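Local coordinates for protein putative poly(3-hydroxybutyrate) depolymerase LpqC (Bordetella parapertussis 12822, PDB 3D0K) that probably hydrolyses ester bonds, as a putative poly(3-hydroxybutyrate) depolymerase with the alpha-beta-alpha sandwich of a serine hydrolase, at residues G146-G151 with I269-Q274; Q152-L157 with V169-P174; I210-Q215 with W261-V266; D214-T219 with P235-R240. All coordinates share one frame; numbering follows the deposited sequence.

Interaction 1. Residues G146-G151 with I269-Q274; sequences GHSAGG and IGHDGQ. With SO4 (sulfate ion), chain G.
His147 and Gly273 bring the two backbones nearest, CA to CA 5.9 Å, where the sharp turn between strand 142-147 and helix 149-160 faces the start of helix 273-286. With CG anti to its backbone N (chi1 179°), the His147 side chain reaches across, and Gly273 CA sits over the centre of its ring in a CH-pi contact, 3.5 Å from the centroid. The His147 and His271 rings meet obliquely, with planes 37° apart and centroids 4.8 Å apart, and His147 NE2 lies over one face of His271, offset toward the rim. Ser148 OG approaches the His271 ring at its edge, 2.8 Å from NE2, but is modelled too close to the ring, so its exact position and this distance are doubtful. A sulfate ion, probably from the crystallisation liquor, lies beside them: its O1 is 3.1 Å from His147 NE2, and its O2 takes a weak hydrogen bond of 3.5 Å from His271 NE2. The other ring nitrogen, ND1, is hydrogen-bonded to Asp216. Ser148 lies in a GxSxG sequence on a strained turn (phi 60°), which fits the nucleophile elbow of alpha/beta-hydrolases. The chemistry is therefore consistent with a serine nucleophile beside its histidine partner.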
loop_
_atom_site.group_PDB
_atom_site.type_symbol
_atom_site.label_atom_id
_atom_site.label_comp_id
_atom_site.label_asym_id
_atom_site.label_seq_id
_atom_site.Cartn_x
_atom_site.Cartn_y
_atom_site.Cartn_z
ATOM N N GLY A 146 1.478 -0.450 3.052
ATOM C CA GLY A 146 0.756 0.784 3.189
ATOM C C GLY A 146 0.173 0.780 4.602
ATOM O O GLY A 146 -0.216 -0.290 5.078
ATOM N N HIS A 147 0.155 1.929 5.263
ATOM C CA HIS A 147 -0.494 2.028 6.570
ATOM C C HIS A 147 -1.664 3.011 6.517
ATOM O O HIS A 147 -1.543 4.109 5.930
ATOM C CB HIS A 147 0.544 2.473 7.624
ATOM C CG HIS A 147 -0.031 2.640 9.019
ATOM N ND1 HIS A 147 -0.320 1.580 9.863
ATOM C CD2 HIS A 147 -0.328 3.753 9.715
ATOM C CE1 HIS A 147 -0.787 2.045 11.024
ATOM N NE2 HIS A 147 -0.848 3.361 10.929
ATOM N N SER A 148 -2.764 2.677 7.216
ATOM C CA SER A 148 -3.886 3.598 7.337
ATOM C C SER A 148 -4.472 3.948 5.976
ATOM O O SER A 148 -4.859 3.017 5.262
ATOM C CB SER A 148 -3.570 4.831 8.185
ATOM O OG SER A 148 -4.774 5.189 8.918
ATOM N N ALA A 149 -4.553 5.233 5.588
ATOM C CA ALA A 149 -5.020 5.567 4.216
ATOM C C ALA A 149 -4.212 4.839 3.149
ATOM O O ALA A 149 -4.729 4.518 2.071
ATOM C CB ALA A 149 -4.991 7.105 3.923
ATOM N N GLY A 150 -2.932 4.601 3.443
ATOM C CA GLY A 150 -2.079 3.934 2.484
ATOM C C GLY A 150 -2.381 2.420 2.515
ATOM O O GLY A 150 -2.146 1.754 1.553
ATOM N N GLY A 151 -2.909 1.873 3.623
ATOM C CA GLY A 151 -3.342 0.455 3.619
ATOM C C GLY A 151 -4.704 0.378 2.860
ATOM O O GLY A 151 -5.002 -0.643 2.207
ATOM N N ILE A 269 0.218 -3.203 19.687
ATOM C CA ILE A 269 0.522 -2.073 18.838
ATOM C C ILE A 269 -0.804 -1.500 18.384
ATOM O O ILE A 269 -1.718 -2.256 18.089
ATOM C CB ILE A 269 1.384 -2.488 17.620
ATOM C CG1 ILE A 269 2.746 -3.082 18.061
ATOM C CG2 ILE A 269 1.675 -1.302 16.686
ATOM C CD1 ILE A 269 3.536 -2.158 19.066
ATOM N N GLY A 270 -0.901 -0.174 18.313
ATOM C CA GLY A 270 -2.152 0.461 17.886
ATOM C C GLY A 270 -1.986 1.108 16.522
ATOM O O GLY A 270 -1.422 0.513 15.612
ATOM N N HIS A 271 -2.476 2.344 16.387
ATOM C CA HIS A 271 -2.439 3.056 15.135
ATOM C C HIS A 271 -1.148 3.871 15.010
ATOM O O HIS A 271 -1.138 5.093 15.206
ATOM C CB HIS A 271 -3.689 3.944 15.018
ATOM C CG HIS A 271 -3.972 4.379 13.620
ATOM N ND1 HIS A 271 -4.359 3.495 12.631
ATOM C CD2 HIS A 271 -3.876 5.593 13.025
ATOM C CE1 HIS A 271 -4.506 4.146 11.496
ATOM N NE2 HIS A 271 -4.210 5.418 11.702
ATOM N N ASP A 272 -0.051 3.180 14.685
ATOM C CA ASP A 272 1.291 3.711 14.800
ATOM C C ASP A 272 2.051 3.203 13.547
ATOM O O ASP A 272 2.552 2.081 13.513
ATOM C CB ASP A 272 1.900 3.199 16.115
ATOM C CG ASP A 272 3.308 3.754 16.423
ATOM O OD1 ASP A 272 3.689 3.603 17.620
ATOM O OD2 ASP A 272 4.033 4.308 15.548
ATOM N N GLY A 273 2.062 4.029 12.515
ATOM C CA GLY A 273 2.682 3.670 11.222
ATOM C C GLY A 273 4.155 3.317 11.349
ATOM O O GLY A 273 4.632 2.417 10.643
ATOM N N GLN A 274 4.888 4.001 12.224
ATOM C CA GLN A 274 6.302 3.646 12.439
ATOM C C GLN A 274 6.451 2.244 13.052
ATOM O O GLN A 274 7.266 1.462 12.587
ATOM C CB GLN A 274 6.962 4.650 13.383
ATOM C CG GLN A 274 8.441 4.323 13.558
ATOM C CD GLN A 274 9.243 5.450 14.115
ATOM O OE1 GLN A 274 10.473 5.479 13.954
ATOM N NE2 GLN A 274 8.576 6.392 14.779
HETATM S S SO4 G . -1.279 7.608 9.948
HETATM O O1 SO4 G . -1.085 6.438 10.782
HETATM O O2 SO4 G . -2.697 7.792 9.701
HETATM O O3 SO4 G . -0.731 8.787 10.602
HETATM O O4 SO4 G . -0.548 7.400 8.693
#

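Interaction 2. Residues Q152-L157 with V169-P174; sequences QFVHRL and VTAANP. With SO4 (sulfate ion), chain E.
Gln152 and Pro174 slide past each other in opposite directions, the Gln152 CG lying 4.2 Å from Pro174 CB while the same CB also sits 3.9 Å from the backbone N of Gln152. The proline thus packs against the first turn of helix 149-160, and the glutamine runs on beyond it, extended past CG. Its amide is gripped from two directions. NE2 donates to O1 of a sulfate ion at 2.8 Å, and OE1 accepts from Arg156 NH1, one helical turn further on, at 2.9 Å; that donor approaches in the carbonyl plane on a lone pair, although the oxygen stands 31° out of the guanidinium plane. The sulfate is held from another direction by Arg237.

Deeper in, Val154 points at the strand with CG1 anti to its backbone N (chi1 163°). This methyl lies 4.3 Å from Ala171 CB and 3.9 Å from Thr170 O, so a branched side chain settles on a small one and on the strand backbone. His155 follows more loosely, its CD2 coming obliquely to Pro174 CG at 4.4 Å; its ring also meets Tyr244 edge-to-face. Every touching residue is buried.

Helix and strand run in roughly opposed directions, their segment axes at 138° and 7.5 Å away at closest. This is the packing of helix onto returning strand in a beta-alpha-beta crossover, here strand 142-147, helix 149-160 and strand 168-172, the unit whose strand-to-helix turn forms the probable nucleophile elbow of an alpha/beta-hydrolase.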
loop_
_atom_site.group_PDB
_atom_site.type_symbol
_atom_site.label_atom_id
_atom_site.label_comp_id
_atom_site.label_asym_id
_atom_site.label_seq_id
_atom_site.Cartn_x
_atom_site.Cartn_y
_atom_site.Cartn_z
ATOM N N GLN A 152 -5.519 1.440 2.927
ATOM C CA GLN A 152 -6.692 1.532 1.989
ATOM C C GLN A 152 -6.200 1.506 0.516
ATOM O O GLN A 152 -6.696 0.731 -0.291
ATOM C CB GLN A 152 -7.492 2.771 2.227
ATOM C CG GLN A 152 -8.126 2.843 3.603
ATOM C CD GLN A 152 -9.051 4.030 3.709
ATOM O OE1 GLN A 152 -9.710 4.363 2.751
ATOM N NE2 GLN A 152 -9.132 4.647 4.900
ATOM N N PHE A 153 -5.214 2.346 0.199
ATOM C CA PHE A 153 -4.631 2.411 -1.152
ATOM C C PHE A 153 -4.123 1.048 -1.625
ATOM O O PHE A 153 -4.430 0.627 -2.742
ATOM C CB PHE A 153 -3.496 3.447 -1.085
ATOM C CG PHE A 153 -2.787 3.742 -2.392
ATOM C CD1 PHE A 153 -1.732 2.922 -2.837
ATOM C CD2 PHE A 153 -3.094 4.905 -3.109
ATOM C CE1 PHE A 153 -1.053 3.223 -3.999
ATOM C CE2 PHE A 153 -2.363 5.225 -4.282
ATOM C CZ PHE A 153 -1.347 4.393 -4.694
ATOM N N VAL A 154 -3.343 0.368 -0.780
ATOM C CA VAL A 154 -2.725 -0.887 -1.173
ATOM C C VAL A 154 -3.745 -1.998 -1.491
ATOM O O VAL A 154 -3.609 -2.684 -2.519
ATOM C CB VAL A 154 -1.667 -1.314 -0.121
ATOM C CG1 VAL A 154 -1.267 -2.814 -0.239
ATOM C CG2 VAL A 154 -0.468 -0.372 -0.183
ATOM N N HIS A 155 -4.766 -2.179 -0.632
ATOM C CA HIS A 155 -5.733 -3.280 -0.908
ATOM C C HIS A 155 -6.628 -2.976 -2.103
ATOM O O HIS A 155 -7.029 -3.889 -2.819
ATOM C CB HIS A 155 -6.536 -3.749 0.332
ATOM C CG HIS A 155 -7.660 -2.843 0.738
ATOM N ND1 HIS A 155 -8.972 -3.073 0.366
ATOM C CD2 HIS A 155 -7.690 -1.785 1.586
ATOM C CE1 HIS A 155 -9.755 -2.149 0.923
ATOM N NE2 HIS A 155 -8.993 -1.335 1.631
ATOM N N ARG A 156 -6.844 -1.691 -2.359
ATOM C CA ARG A 156 -7.663 -1.267 -3.513
ATOM C C ARG A 156 -6.798 -1.352 -4.780
ATOM O O ARG A 156 -7.317 -1.618 -5.840
ATOM C CB ARG A 156 -8.187 0.141 -3.327
ATOM C CG ARG A 156 -9.243 0.164 -2.203
ATOM C CD ARG A 156 -9.890 1.513 -2.003
ATOM N NE ARG A 156 -10.808 1.330 -0.853
ATOM C CZ ARG A 156 -11.008 2.188 0.143
ATOM N NH1 ARG A 156 -10.417 3.378 0.157
ATOM N NH2 ARG A 156 -11.844 1.865 1.137
ATOM N N LEU A 157 -5.495 -1.130 -4.635
ATOM C CA LEU A 157 -4.549 -1.354 -5.718
ATOM C C LEU A 157 -4.611 -2.845 -6.121
ATOM O O LEU A 157 -4.732 -3.203 -7.317
ATOM C CB LEU A 157 -3.143 -0.935 -5.255
ATOM C CG LEU A 157 -1.979 -1.106 -6.252
ATOM C CD1 LEU A 157 -0.830 -0.180 -5.908
ATOM C CD2 LEU A 157 -1.447 -2.573 -6.426
ATOM N N VAL A 169 2.804 -8.203 -0.375
ATOM C CA VAL A 169 1.944 -7.048 -0.187
ATOM C C VAL A 169 1.307 -7.154 1.213
ATOM O O VAL A 169 0.778 -8.200 1.602
ATOM C CB VAL A 169 0.798 -6.953 -1.241
ATOM C CG1 VAL A 169 -0.113 -5.710 -0.950
ATOM C CG2 VAL A 169 1.400 -6.892 -2.696
ATOM N N THR A 170 1.422 -6.068 1.949
ATOM C CA THR A 170 0.843 -5.930 3.281
ATOM C C THR A 170 0.059 -4.621 3.413
ATOM O O THR A 170 0.586 -3.530 3.159
ATOM C CB THR A 170 1.935 -5.961 4.320
ATOM O OG1 THR A 170 2.545 -7.246 4.303
ATOM C CG2 THR A 170 1.341 -5.675 5.736
ATOM N N ALA A 171 -1.202 -4.732 3.870
ATOM C CA ALA A 171 -1.975 -3.556 4.153
ATOM C C ALA A 171 -2.145 -3.493 5.666
ATOM O O ALA A 171 -2.627 -4.436 6.283
ATOM C CB ALA A 171 -3.352 -3.620 3.460
ATOM N N ALA A 172 -1.681 -2.412 6.270
ATOM C CA ALA A 172 -1.598 -2.362 7.700
ATOM C C ALA A 172 -2.624 -1.351 8.269
ATOM O O ALA A 172 -2.639 -0.190 7.849
ATOM C CB ALA A 172 -0.158 -1.982 8.112
ATOM N N ASN A 173 -3.435 -1.751 9.238
ATOM C CA ASN A 173 -4.445 -0.813 9.832
ATOM C C ASN A 173 -5.209 0.074 8.827
ATOM O O ASN A 173 -5.312 1.272 9.051
ATOM C CB ASN A 173 -3.830 0.121 10.937
ATOM C CG ASN A 173 -3.258 -0.661 12.121
ATOM O OD1 ASN A 173 -3.695 -1.783 12.392
ATOM N ND2 ASN A 173 -2.206 -0.101 12.780
ATOM N N PRO A 174 -5.723 -0.476 7.702
ATOM C CA PRO A 174 -6.604 0.395 6.905
ATOM C C PRO A 174 -7.793 0.903 7.737
ATOM O O PRO A 174 -8.342 0.121 8.531
ATOM C CB PRO A 174 -7.143 -0.551 5.796
ATOM C CG PRO A 174 -6.055 -1.623 5.673
ATOM C CD PRO A 174 -5.593 -1.833 7.106
HETATM S S SO4 E . -7.533 5.892 7.840
HETATM O O1 SO4 E . -7.185 4.766 6.972
HETATM O O2 SO4 E . -8.724 6.521 7.248
HETATM O O3 SO4 E . -7.857 5.549 9.195
HETATM O O4 SO4 E . -6.564 6.967 7.786
#

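Interaction 3. Residues I210-Q215 with W261-V266; sequences ILAGDQ and WQLQVV
Ile210 to Gly213 pair in parallel, residue by residue, with Leu263 to Val266 at one margin of the central beta-sheet, where strand 262-266 is outermost in the chain. Five nearly straight backbone hydrogen bonds join them: Ile210 N to Gln262 O (2.8 Å), Gln264 N to Ile210 O, Ala212 N to Gln264 O, Val266 N to Ala212 O (2.7 Å) and, past the last pair, Asp214 N to Val266 O (3.1 Å). The strand axes are turned by 24°.

Side chains alternate between the two faces. On one, Leu211 CD1 lies 3.5 Å from both Gln264 CG and Val266 CG2, the latter a tight carbon pair. Leu211 and Gln264 stand side by side and point the same way, whereas Leu211 and Val266 are set at a slant. Helix 273-286 covers this face through Met276 and Cys280 against Leu211. The other face belongs to helix 237-255, as expected of an alpha-beta-alpha sandwich with helices on both sides of a mixed sheet, parallel in this part. There Ile210 CG2 meets Leu263 CD1 at 3.7 Å, Ile210 CD1 touches Trp261 CE3 at 3.9 Å, and Tyr244 stacks on the indole. At the C-terminal end, the Asp214 and Val265 side chains cross at about a right angle, Asp214 CB 3.6 Å from Val265 CG1. The Asp214 CG is set between N and C (chi1 74°). Its OD1 accepts a hydrogen bond from the backbone N of Gly268.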
loop_
_atom_site.group_PDB
_atom_site.type_symbol
_atom_site.label_atom_id
_atom_site.label_comp_id
_atom_site.label_asym_id
_atom_site.label_seq_id
_atom_site.Cartn_x
_atom_site.Cartn_y
_atom_site.Cartn_z
ATOM N N ILE A 210 -2.968 -8.894 5.812
ATOM C CA ILE A 210 -3.661 -7.829 6.468
ATOM C C ILE A 210 -3.025 -7.724 7.819
ATOM O O ILE A 210 -3.113 -8.675 8.619
ATOM C CB ILE A 210 -5.140 -8.134 6.607
ATOM C CG1 ILE A 210 -5.749 -8.349 5.195
ATOM C CG2 ILE A 210 -5.818 -7.050 7.467
ATOM C CD1 ILE A 210 -7.075 -9.252 5.309
ATOM N N LEU A 211 -2.330 -6.602 8.076
ATOM C CA LEU A 211 -1.577 -6.479 9.333
ATOM C C LEU A 211 -2.355 -5.543 10.258
ATOM O O LEU A 211 -2.552 -4.350 9.928
ATOM C CB LEU A 211 -0.188 -5.938 9.103
ATOM C CG LEU A 211 0.895 -6.010 10.166
ATOM C CD1 LEU A 211 1.258 -7.473 10.584
ATOM C CD2 LEU A 211 2.201 -5.313 9.664
ATOM N N ALA A 212 -2.800 -6.087 11.379
ATOM C CA ALA A 212 -3.758 -5.369 12.247
ATOM C C ALA A 212 -3.243 -5.263 13.692
ATOM O O ALA A 212 -3.047 -6.280 14.353
ATOM C CB ALA A 212 -5.152 -6.042 12.178
ATOM N N GLY A 213 -3.041 -4.038 14.187
ATOM C CA GLY A 213 -2.647 -3.843 15.587
ATOM C C GLY A 213 -3.853 -4.068 16.455
ATOM O O GLY A 213 -4.944 -3.530 16.179
ATOM N N ASP A 214 -3.707 -4.881 17.503
ATOM C CA ASP A 214 -4.860 -5.190 18.354
ATOM C C ASP A 214 -5.217 -4.111 19.371
ATOM O O ASP A 214 -6.205 -4.229 20.104
ATOM C CB ASP A 214 -4.762 -6.594 18.975
ATOM C CG ASP A 214 -3.732 -6.705 20.104
ATOM O OD1 ASP A 214 -3.167 -5.676 20.568
ATOM O OD2 ASP A 214 -3.505 -7.866 20.538
ATOM N N GLN A 215 -4.399 -3.065 19.410
ATOM C CA GLN A 215 -4.677 -1.858 20.146
ATOM C C GLN A 215 -5.173 -0.719 19.208
ATOM O O GLN A 215 -5.330 0.414 19.655
ATOM C CB GLN A 215 -3.428 -1.401 20.934
ATOM C CG GLN A 215 -2.935 -2.401 22.010
ATOM C CD GLN A 215 -4.044 -2.831 22.960
ATOM O OE1 GLN A 215 -4.435 -3.994 22.964
ATOM N NE2 GLN A 215 -4.587 -1.880 23.739
ATOM N N TRP A 261 -5.241 -14.873 1.423
ATOM C CA TRP A 261 -5.002 -13.800 2.423
ATOM C C TRP A 261 -4.594 -14.368 3.766
ATOM O O TRP A 261 -4.961 -15.482 4.107
ATOM C CB TRP A 261 -6.212 -12.899 2.622
ATOM C CG TRP A 261 -6.765 -12.240 1.418
ATOM C CD1 TRP A 261 -6.251 -12.225 0.100
ATOM C CD2 TRP A 261 -7.937 -11.436 1.397
ATOM N NE1 TRP A 261 -7.083 -11.468 -0.696
ATOM C CE2 TRP A 261 -8.105 -10.960 0.071
ATOM C CE3 TRP A 261 -8.869 -11.055 2.396
ATOM C CZ2 TRP A 261 -9.194 -10.159 -0.312
ATOM C CZ3 TRP A 261 -9.943 -10.218 2.027
ATOM C CH2 TRP A 261 -10.110 -9.797 0.683
ATOM N N GLN A 262 -3.799 -13.596 4.518
ATOM C CA GLN A 262 -3.462 -13.939 5.875
ATOM C C GLN A 262 -3.759 -12.723 6.724
ATOM O O GLN A 262 -3.369 -11.601 6.368
ATOM C CB GLN A 262 -1.971 -14.282 5.984
ATOM C CG GLN A 262 -1.472 -15.211 4.852
ATOM C CD GLN A 262 -1.404 -16.694 5.236
ATOM O OE1 GLN A 262 -0.357 -17.341 5.042
ATOM N NE2 GLN A 262 -2.492 -17.240 5.798
ATOM N N LEU A 263 -4.435 -12.956 7.836
ATOM C CA LEU A 263 -4.660 -11.954 8.863
ATOM C C LEU A 263 -3.584 -12.070 9.950
ATOM O O LEU A 263 -3.485 -13.091 10.645
ATOM C CB LEU A 263 -6.069 -12.102 9.463
ATOM C CG LEU A 263 -6.376 -11.102 10.606
ATOM C CD1 LEU A 263 -6.430 -9.640 10.084
ATOM C CD2 LEU A 263 -7.683 -11.409 11.379
ATOM N N GLN A 264 -2.767 -11.045 10.104
ATOM C CA GLN A 264 -1.699 -11.121 11.102
ATOM C C GLN A 264 -1.946 -10.077 12.173
ATOM O O GLN A 264 -1.832 -8.890 11.913
ATOM C CB GLN A 264 -0.326 -10.905 10.410
ATOM C CG GLN A 264 0.817 -10.793 11.419
ATOM C CD GLN A 264 1.070 -12.098 12.144
ATOM O OE1 GLN A 264 0.811 -12.237 13.362
ATOM N NE2 GLN A 264 1.591 -13.068 11.410
ATOM N N VAL A 265 -2.362 -10.495 13.373
ATOM C CA VAL A 265 -2.604 -9.546 14.431
ATOM C C VAL A 265 -1.279 -9.187 15.075
ATOM O O VAL A 265 -0.474 -10.067 15.367
ATOM C CB VAL A 265 -3.540 -10.157 15.482
ATOM C CG1 VAL A 265 -3.797 -9.164 16.625
ATOM C CG2 VAL A 265 -4.860 -10.579 14.776
ATOM N N VAL A 266 -1.050 -7.908 15.310
ATOM C CA VAL A 266 0.120 -7.455 16.068
ATOM C C VAL A 266 -0.257 -7.139 17.545
ATOM O O VAL A 266 -0.941 -6.158 17.824
ATOM C CB VAL A 266 0.797 -6.247 15.385
ATOM C CG1 VAL A 266 2.132 -5.926 16.053
ATOM C CG2 VAL A 266 1.042 -6.515 13.914
#

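Interaction 4. Residues D214-T219 with P235-R240; sequences DQDIAT and PHRYAR. With SO4 (sulfate ion), chain E.
The Arg237 chain crosses the Asp216 carboxylate at a slant, its CB, CG and CD all near it. Its CB is 3.8 Å from Asp216 CG, its CG passes both carboxylate oxygens, and its CD comes to 3.3 Å from Asp216 OD2. The chain is extended to NE (chi3 178°); beyond it the guanidinium divides its work. NH2 forms a salt bridge to Asp216 OD1 at 3.2 Å, using the syn lone pair of that oxygen, with the carboxylate and guanidinium planes 39° apart. NE and NH1 both grip one sulfate oxygen, O3, which lies 2.7 Å from Arg237 NH1 and near the plane of the group. The same sulfate is bound by Gln152. At the base of the residue, Arg237 N donates to a water placed within reach of Asp216 OD1 and Ala218 O.

Neighbouring residues close the contact. Tyr238 N bonds to Asp216 O at 3.1 Å, and the Tyr238 ring lies flat under Asp214 CA, 3.7 Å from its centroid and only 5° off the normal. Ile217 CG2 sits likewise over the His236 ring, 3.8 Å from its centroid, and Pro235 CG covers the opposite face toward the rim.

The second oxygen, Asp216 OD2, accepts from His271 ND1. The loop after strand 209-213 thus appears to supply the acid of a Ser-His-Asp catalytic triad with Ser148, as in alpha/beta-hydrolases, and the start of helix 237-255 positions it.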
loop_
_atom_site.group_PDB
_atom_site.type_symbol
_atom_site.label_atom_id
_atom_site.label_comp_id
_atom_site.label_asym_id
_atom_site.label_seq_id
_atom_site.Cartn_x
_atom_site.Cartn_y
_atom_site.Cartn_z
ATOM N N ASP A 214 -3.707 -4.881 17.503
ATOM C CA ASP A 214 -4.860 -5.190 18.354
ATOM C C ASP A 214 -5.217 -4.111 19.371
ATOM O O ASP A 214 -6.205 -4.229 20.104
ATOM C CB ASP A 214 -4.762 -6.594 18.975
ATOM C CG ASP A 214 -3.732 -6.705 20.104
ATOM O OD1 ASP A 214 -3.167 -5.676 20.568
ATOM O OD2 ASP A 214 -3.505 -7.866 20.538
ATOM N N GLN A 215 -4.399 -3.065 19.410
ATOM C CA GLN A 215 -4.677 -1.858 20.146
ATOM C C GLN A 215 -5.173 -0.719 19.208
ATOM O O GLN A 215 -5.330 0.414 19.655
ATOM C CB GLN A 215 -3.428 -1.401 20.934
ATOM C CG GLN A 215 -2.935 -2.401 22.010
ATOM C CD GLN A 215 -4.044 -2.831 22.960
ATOM O OE1 GLN A 215 -4.435 -3.994 22.964
ATOM N NE2 GLN A 215 -4.587 -1.880 23.739
ATOM N N ASP A 216 -5.451 -1.011 17.927
ATOM C CA ASP A 216 -6.030 0.030 17.055
ATOM C C ASP A 216 -7.538 -0.017 17.257
ATOM O O ASP A 216 -8.314 -0.501 16.402
ATOM C CB ASP A 216 -5.608 -0.169 15.575
ATOM C CG ASP A 216 -5.779 1.093 14.725
ATOM O OD1 ASP A 216 -6.541 2.018 15.084
ATOM O OD2 ASP A 216 -5.145 1.172 13.657
ATOM N N ILE A 217 -7.937 0.457 18.444
ATOM C CA ILE A 217 -9.294 0.237 18.936
ATOM C C ILE A 217 -9.917 1.523 19.464
ATOM O O ILE A 217 -10.990 1.478 20.039
ATOM C CB ILE A 217 -9.370 -0.896 20.042
ATOM C CG1 ILE A 217 -8.471 -0.551 21.261
ATOM C CG2 ILE A 217 -9.059 -2.297 19.420
ATOM C CD1 ILE A 217 -8.806 -1.313 22.542
ATOM N N ALA A 218 -9.266 2.657 19.231
ATOM C CA ALA A 218 -9.852 3.955 19.576
ATOM C C ALA A 218 -11.014 4.265 18.609
ATOM O O ALA A 218 -10.936 3.950 17.401
ATOM C CB ALA A 218 -8.774 5.047 19.525
ATOM N N THR A 219 -12.073 4.880 19.124
ATOM C CA THR A 219 -13.394 4.910 18.424
ATOM C C THR A 219 -13.938 6.300 18.007
ATOM O O THR A 219 -13.489 7.348 18.524
ATOM C CB THR A 219 -14.480 4.199 19.259
ATOM O OG1 THR A 219 -14.621 4.862 20.524
ATOM C CG2 THR A 219 -14.125 2.700 19.491
ATOM N N PRO A 235 -16.584 -1.080 14.841
ATOM C CA PRO A 235 -16.402 0.189 15.584
ATOM C C PRO A 235 -15.013 0.834 15.489
ATOM O O PRO A 235 -14.867 2.016 15.838
ATOM C CB PRO A 235 -16.716 -0.201 17.041
ATOM C CG PRO A 235 -16.444 -1.698 17.092
ATOM C CD PRO A 235 -16.685 -2.257 15.717
ATOM N N HIS A 236 -14.008 0.080 15.027
ATOM C CA HIS A 236 -12.617 0.506 15.049
ATOM C C HIS A 236 -11.849 -0.286 14.000
ATOM O O HIS A 236 -12.383 -1.246 13.437
ATOM C CB HIS A 236 -11.969 0.396 16.459
ATOM C CG HIS A 236 -12.201 -0.923 17.150
ATOM N ND1 HIS A 236 -11.801 -2.127 16.608
ATOM C CD2 HIS A 236 -12.816 -1.224 18.324
ATOM C CE1 HIS A 236 -12.166 -3.114 17.413
ATOM N NE2 HIS A 236 -12.795 -2.595 18.454
ATOM N N ARG A 237 -10.587 0.084 13.746
ATOM C CA ARG A 237 -9.901 -0.472 12.594
ATOM C C ARG A 237 -9.632 -1.948 12.821
ATOM O O ARG A 237 -9.625 -2.721 11.875
ATOM C CB ARG A 237 -8.583 0.262 12.328
ATOM C CG ARG A 237 -8.779 1.788 12.052
ATOM C CD ARG A 237 -7.486 2.421 11.621
ATOM N NE ARG A 237 -7.649 3.851 11.317
ATOM C CZ ARG A 237 -7.720 4.825 12.229
ATOM N NH1 ARG A 237 -7.838 6.088 11.815
ATOM N NH2 ARG A 237 -7.631 4.548 13.533
ATOM N N TYR A 238 -9.364 -2.331 14.064
ATOM C CA TYR A 238 -9.012 -3.723 14.345
ATOM C C TYR A 238 -10.236 -4.622 14.005
ATOM O O TYR A 238 -10.087 -5.657 13.313
ATOM C CB TYR A 238 -8.581 -3.852 15.814
ATOM C CG TYR A 238 -8.260 -5.272 16.272
ATOM C CD1 TYR A 238 -7.372 -6.086 15.544
ATOM C CD2 TYR A 238 -8.788 -5.762 17.477
ATOM C CE1 TYR A 238 -7.065 -7.364 15.966
ATOM C CE2 TYR A 238 -8.488 -7.062 17.923
ATOM C CZ TYR A 238 -7.621 -7.849 17.162
ATOM O OH TYR A 238 -7.331 -9.137 17.605
ATOM N N ALA A 239 -11.444 -4.235 14.458
ATOM C CA ALA A 239 -12.667 -4.976 14.052
ATOM C C ALA A 239 -12.828 -5.025 12.532
ATOM O O ALA A 239 -13.225 -6.054 11.987
ATOM C CB ALA A 239 -13.922 -4.385 14.663
ATOM N N ARG A 240 -12.560 -3.901 11.859
ATOM C CA ARG A 240 -12.762 -3.855 10.427
ATOM C C ARG A 240 -11.828 -4.789 9.689
ATOM O O ARG A 240 -12.212 -5.366 8.640
ATOM C CB ARG A 240 -12.613 -2.430 9.894
ATOM C CG ARG A 240 -13.637 -1.540 10.501
ATOM C CD ARG A 240 -13.602 -0.090 9.992
ATOM N NE ARG A 240 -14.594 0.675 10.751
ATOM C CZ ARG A 240 -14.689 2.005 10.767
ATOM N NH1 ARG A 240 -13.846 2.746 10.069
ATOM N NH2 ARG A 240 -15.608 2.607 11.512
HETATM S S SO4 E . -7.533 5.892 7.840
HETATM O O1 SO4 E . -7.185 4.766 6.972
HETATM O O2 SO4 E . -8.724 6.521 7.248
HETATM O O3 SO4 E . -7.857 5.549 9.195
HETATM O O4 SO4 E . -6.564 6.967 7.786
HETATM O O HOH W 1 -9.567 2.369 15.306
#

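In the fold
Interactions 2, 3 and 4 all lie along the chain within the loop closed by interaction 1, interaction 2 coming first and interactions 3 and 4 sharing Asp214 and Gln215. Strands 142-147, 168-172, 209-213 and 262-266 are successive neighbours in one sheet, so interactions 1, 2 and 3 reach it side by side, their centres 10 to 12 Å apart. Interaction 4 lies at the margin, about 16 Å between centres from interaction 2, yet both touch one sulfate. The bond between Asp216 and His271 joins interactions 4 and 1. Loops beyond three strands thus converge on a probable active site at the C-terminal edge of the parallel strands.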